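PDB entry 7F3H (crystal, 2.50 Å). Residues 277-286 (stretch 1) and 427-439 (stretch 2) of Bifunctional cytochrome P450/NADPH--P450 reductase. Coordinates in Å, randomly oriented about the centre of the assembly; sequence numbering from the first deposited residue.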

# COMPACT_ATOMS: atom_id res chain seq x y z
N ALA A 277 2.33 9.10 5.24
CA ALA A 277 2.51 10.46 4.74
C ALA A 277 1.17 11.14 4.48
O ALA A 277 0.98 12.31 4.85
CB ALA A 277 3.33 10.42 3.46
N PHE A 278 0.23 10.43 3.87
CA PHE A 278 -1.07 11.02 3.62
C PHE A 278 -1.77 11.36 4.94
O PHE A 278 -2.45 12.38 5.04
CB PHE A 278 -1.95 10.08 2.78
CG PHE A 278 -1.77 10.25 1.28
CD1 PHE A 278 -1.99 11.48 0.67
CD2 PHE A 278 -1.35 9.19 0.49
CE1 PHE A 278 -1.81 11.64 -0.70
CE2 PHE A 278 -1.16 9.35 -0.89
CZ PHE A 278 -1.40 10.58 -1.48
N THR A 279 -1.58 10.52 5.96
CA THR A 279 -2.22 10.80 7.24
C THR A 279 -1.65 12.05 7.89
O THR A 279 -2.40 12.88 8.42
CB THR A 279 -2.07 9.59 8.16
OG1 THR A 279 -2.74 8.47 7.54
CG2 THR A 279 -2.67 9.86 9.53
N LEU A 280 -0.33 12.19 7.89
CA LEU A 280 0.23 13.43 8.44
C LEU A 280 -0.26 14.63 7.65
O LEU A 280 -0.59 15.67 8.23
CB LEU A 280 1.75 13.36 8.47
CG LEU A 280 2.31 12.33 9.44
CD1 LEU A 280 3.79 12.21 9.17
CD2 LEU A 280 2.09 12.77 10.86
N TYR A 281 -0.35 14.51 6.31
CA TYR A 281 -0.94 15.58 5.50
C TYR A 281 -2.37 15.91 5.95
O TYR A 281 -2.74 17.08 6.11
CB TYR A 281 -0.97 15.20 4.02
CG TYR A 281 -1.77 16.15 3.17
CD1 TYR A 281 -1.28 17.42 2.86
CD2 TYR A 281 -3.04 15.81 2.72
CE1 TYR A 281 -2.02 18.31 2.09
CE2 TYR A 281 -3.80 16.69 1.96
CZ TYR A 281 -3.29 17.94 1.65
OH TYR A 281 -4.01 18.83 0.89
N LEU A 282 -3.22 14.87 6.07
CA LEU A 282 -4.63 15.06 6.42
C LEU A 282 -4.79 15.65 7.81
O LEU A 282 -5.68 16.47 8.05
CB LEU A 282 -5.38 13.73 6.34
CG LEU A 282 -5.51 13.25 4.90
CD1 LEU A 282 -6.07 11.84 4.83
CD2 LEU A 282 -6.35 14.27 4.05
N LEU A 283 -3.92 15.25 8.74
CA LEU A 283 -3.95 15.82 10.07
C LEU A 283 -3.55 17.29 10.05
O LEU A 283 -4.16 18.11 10.73
CB LEU A 283 -3.05 14.99 10.99
CG LEU A 283 -3.52 13.56 11.30
CD1 LEU A 283 -2.49 12.80 12.16
CD2 LEU A 283 -4.86 13.59 12.00
N LEU A 284 -2.54 17.65 9.23
CA LEU A 284 -2.22 19.06 9.07
C LEU A 284 -3.38 19.84 8.46
O LEU A 284 -3.47 21.05 8.64
CB LEU A 284 -0.95 19.25 8.23
CG LEU A 284 0.39 18.94 8.90
CD1 LEU A 284 1.52 19.43 8.00
CD2 LEU A 284 0.53 19.52 10.30
N ARG A 285 -4.19 19.20 7.61
CA ARG A 285 -5.29 19.93 6.98
C ARG A 285 -6.61 19.89 7.78
O ARG A 285 -7.51 20.72 7.52
CB ARG A 285 -5.50 19.40 5.56
CG ARG A 285 -4.25 19.72 4.69
CD ARG A 285 -4.01 21.19 4.68
NE ARG A 285 -2.80 21.56 3.95
CZ ARG A 285 -1.71 22.11 4.50
NH1 ARG A 285 -1.66 22.37 5.79
NH2 ARG A 285 -0.66 22.38 3.73
N HIS A 286 -6.73 19.00 8.77
CA HIS A 286 -7.91 18.89 9.63
C HIS A 286 -7.45 18.87 11.08
O HIS A 286 -7.48 17.83 11.76
CB HIS A 286 -8.74 17.65 9.28
CG HIS A 286 -9.19 17.62 7.85
ND1 HIS A 286 -8.42 17.09 6.83
CD2 HIS A 286 -10.34 18.07 7.27
CE1 HIS A 286 -9.08 17.21 5.68
NE2 HIS A 286 -10.24 17.80 5.92
N ALA A 427 5.22 18.33 18.41
CA ALA A 427 4.33 19.33 17.83
C ALA A 427 4.63 19.45 16.34
O ALA A 427 5.76 19.79 15.95
CB ALA A 427 4.53 20.68 18.51
N LEU A 428 3.60 19.21 15.52
CA LEU A 428 3.68 19.27 14.06
C LEU A 428 3.50 20.70 13.58
O LEU A 428 2.76 21.49 14.18
CB LEU A 428 2.59 18.39 13.44
CG LEU A 428 2.57 16.88 13.74
CD1 LEU A 428 1.76 16.09 12.67
CD2 LEU A 428 4.01 16.27 13.92
N SER A 429 4.20 21.04 12.50
CA SER A 429 4.26 22.40 11.99
C SER A 429 4.45 22.36 10.47
O SER A 429 5.16 21.49 9.94
CB SER A 429 5.39 23.13 12.72
OG SER A 429 5.68 24.37 12.12
N ASP A 430 3.78 23.29 9.78
CA ASP A 430 3.74 23.35 8.31
C ASP A 430 4.33 24.67 7.84
O ASP A 430 3.60 25.66 7.71
CB ASP A 430 2.29 23.18 7.85
CG ASP A 430 2.13 23.28 6.34
OD1 ASP A 430 3.15 23.33 5.61
OD2 ASP A 430 0.96 23.29 5.90
N PRO A 431 5.64 24.75 7.59
CA PRO A 431 6.25 26.07 7.30
C PRO A 431 6.10 26.56 5.88
O PRO A 431 6.44 27.72 5.62
CB PRO A 431 7.74 25.85 7.62
CG PRO A 431 7.97 24.43 7.24
CD PRO A 431 6.66 23.68 7.61
N TYR A 432 5.73 25.71 4.92
CA TYR A 432 5.74 26.10 3.51
C TYR A 432 4.36 26.12 2.87
O TYR A 432 4.26 26.27 1.65
CB TYR A 432 6.65 25.18 2.70
CG TYR A 432 8.08 25.11 3.19
CD1 TYR A 432 8.73 26.24 3.68
CD2 TYR A 432 8.77 23.91 3.17
CE1 TYR A 432 10.04 26.16 4.15
CE2 TYR A 432 10.07 23.82 3.63
CZ TYR A 432 10.70 24.95 4.11
OH TYR A 432 11.98 24.85 4.56
N ASP A 433 3.28 25.96 3.65
CA ASP A 433 1.95 25.85 3.07
C ASP A 433 1.92 24.72 2.04
O ASP A 433 1.66 24.94 0.86
CB ASP A 433 1.51 27.17 2.44
CG ASP A 433 1.54 28.33 3.41
OD1 ASP A 433 1.40 28.12 4.64
OD2 ASP A 433 1.69 29.46 2.91
N TYR A 434 2.26 23.51 2.50
CA TYR A 434 2.43 22.39 1.56
C TYR A 434 1.23 22.30 0.62
O TYR A 434 0.08 22.30 1.07
CB TYR A 434 2.63 21.06 2.33
CG TYR A 434 2.65 19.88 1.38
CD1 TYR A 434 3.62 19.78 0.38
CD2 TYR A 434 1.67 18.90 1.44
CE1 TYR A 434 3.62 18.73 -0.49
CE2 TYR A 434 1.67 17.84 0.57
CZ TYR A 434 2.62 17.76 -0.40
OH TYR A 434 2.59 16.67 -1.26
N HIS A 435 1.50 22.37 -0.68
CA HIS A 435 0.48 22.10 -1.69
C HIS A 435 0.58 20.63 -2.10
O HIS A 435 1.63 20.18 -2.58
CB HIS A 435 0.63 23.01 -2.92
CG HIS A 435 -0.54 22.94 -3.85
ND1 HIS A 435 -0.54 22.21 -5.01
CD2 HIS A 435 -1.78 23.48 -3.76
CE1 HIS A 435 -1.71 22.32 -5.61
NE2 HIS A 435 -2.48 23.08 -4.87
N LEU A 436 -0.50 19.88 -1.88
CA LEU A 436 -0.47 18.44 -2.13
C LEU A 436 -0.14 18.17 -3.59
O LEU A 436 -0.80 18.70 -4.49
CB LEU A 436 -1.81 17.81 -1.75
CG LEU A 436 -1.92 16.31 -2.08
CD1 LEU A 436 -0.89 15.49 -1.35
CD2 LEU A 436 -3.30 15.79 -1.78
N LYS A 437 0.94 17.40 -3.80
CA LYS A 437 1.40 16.93 -5.11
C LYS A 437 1.52 15.41 -5.00
O LYS A 437 2.30 14.90 -4.18
CB LYS A 437 2.74 17.57 -5.52
CG LYS A 437 2.93 17.72 -7.05
CD LYS A 437 4.36 18.13 -7.47
CE LYS A 437 4.45 19.65 -7.74
NZ LYS A 437 5.58 20.05 -8.65
N VAL A 438 0.67 14.70 -5.74
CA VAL A 438 0.58 13.24 -5.68
C VAL A 438 1.36 12.63 -6.84
O VAL A 438 1.24 13.07 -7.99
CB VAL A 438 -0.89 12.80 -5.70
CG1 VAL A 438 -0.98 11.29 -5.63
CG2 VAL A 438 -1.62 13.44 -4.55
N LYS A 439 2.21 11.65 -6.55
CA LYS A 439 2.91 10.91 -7.59
C LYS A 439 2.43 9.46 -7.59
O LYS A 439 2.28 8.84 -6.52
CB LYS A 439 4.44 10.98 -7.42
CG LYS A 439 5.28 10.25 -8.53
CD LYS A 439 5.42 10.92 -9.90
CE LYS A 439 6.43 12.07 -9.78
NZ LYS A 439 7.83 11.56 -9.52

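The contact is a largely apolar packing of one helix against an extended, looping segment, fastened at the C-terminal end of the helix by a single arginine that forms a salt bridge and binds a backbone carbonyl. Together the two stretches bury 533 Å² of surface.

The polar part centres on R285, the last helical residue. Its CA-to-CB bond points sideways to the other stretch, but the side chain extends so that its guanidinium reaches the turn between D430 and Y434. NH1 of R285 lies 2.8 Å from OD2 of D430 in a salt bridge, and NH2 of R285 donates to the same OD2 at 2.9 Å, so one carboxylate oxygen accepts from both terminal nitrogens. NH2 of R285 also donates to the backbone O of Y434 at 2.8 Å. Both acceptor atoms lie near the guanidinium plane, at its edge, where the N-H groups point. The other carboxylate oxygen is used within the turn: the backbone N of Y434 donates to OD1 of D430 at 3.2 Å, with a nearly straight angle of 167°. D430 thus links the arginine to the turn that also supplies the carbonyl.

Beside this polar cluster, L284 points toward the other stretch and bridges two residues of it. Its CD1 packs 3.8 Å from CB of D430, the aliphatic part of the acidic side chain, while its CD2 lies 3.9 Å from CB of L428. One helical turn earlier, L280 reaches the same leucine although its CA-to-CB bond points sideways: CD2 of L280 is 3.8 Å from CD1 of L428. L428 therefore packs against two leucines spaced four residues apart on the helix.

Y281 makes the aromatic part of the contact. Its CD1 approaches CD2 of Y434 to 3.6 Å, at the edge of the Y434 ring; the ring planes are inclined at 85° and the centroids are 5.8 Å apart, an oblique pairing. At the end of the Y281 side chain, OH of Y281 lies 3.6 Å from CB of L436, a van der Waals approach to an apolar carbon. Y434 is itself held in the loop, its OH accepting from the backbone N of K437 at 3.1 Å.

F278 extends the apolar packing toward the strand at V438. Its CE1 is 4.0 Å from CD1 of L436, and CG2 of V438 sits at the ring edge, 4.2 Å from CZ of F278. L436 thus contacts both F278 and Y281.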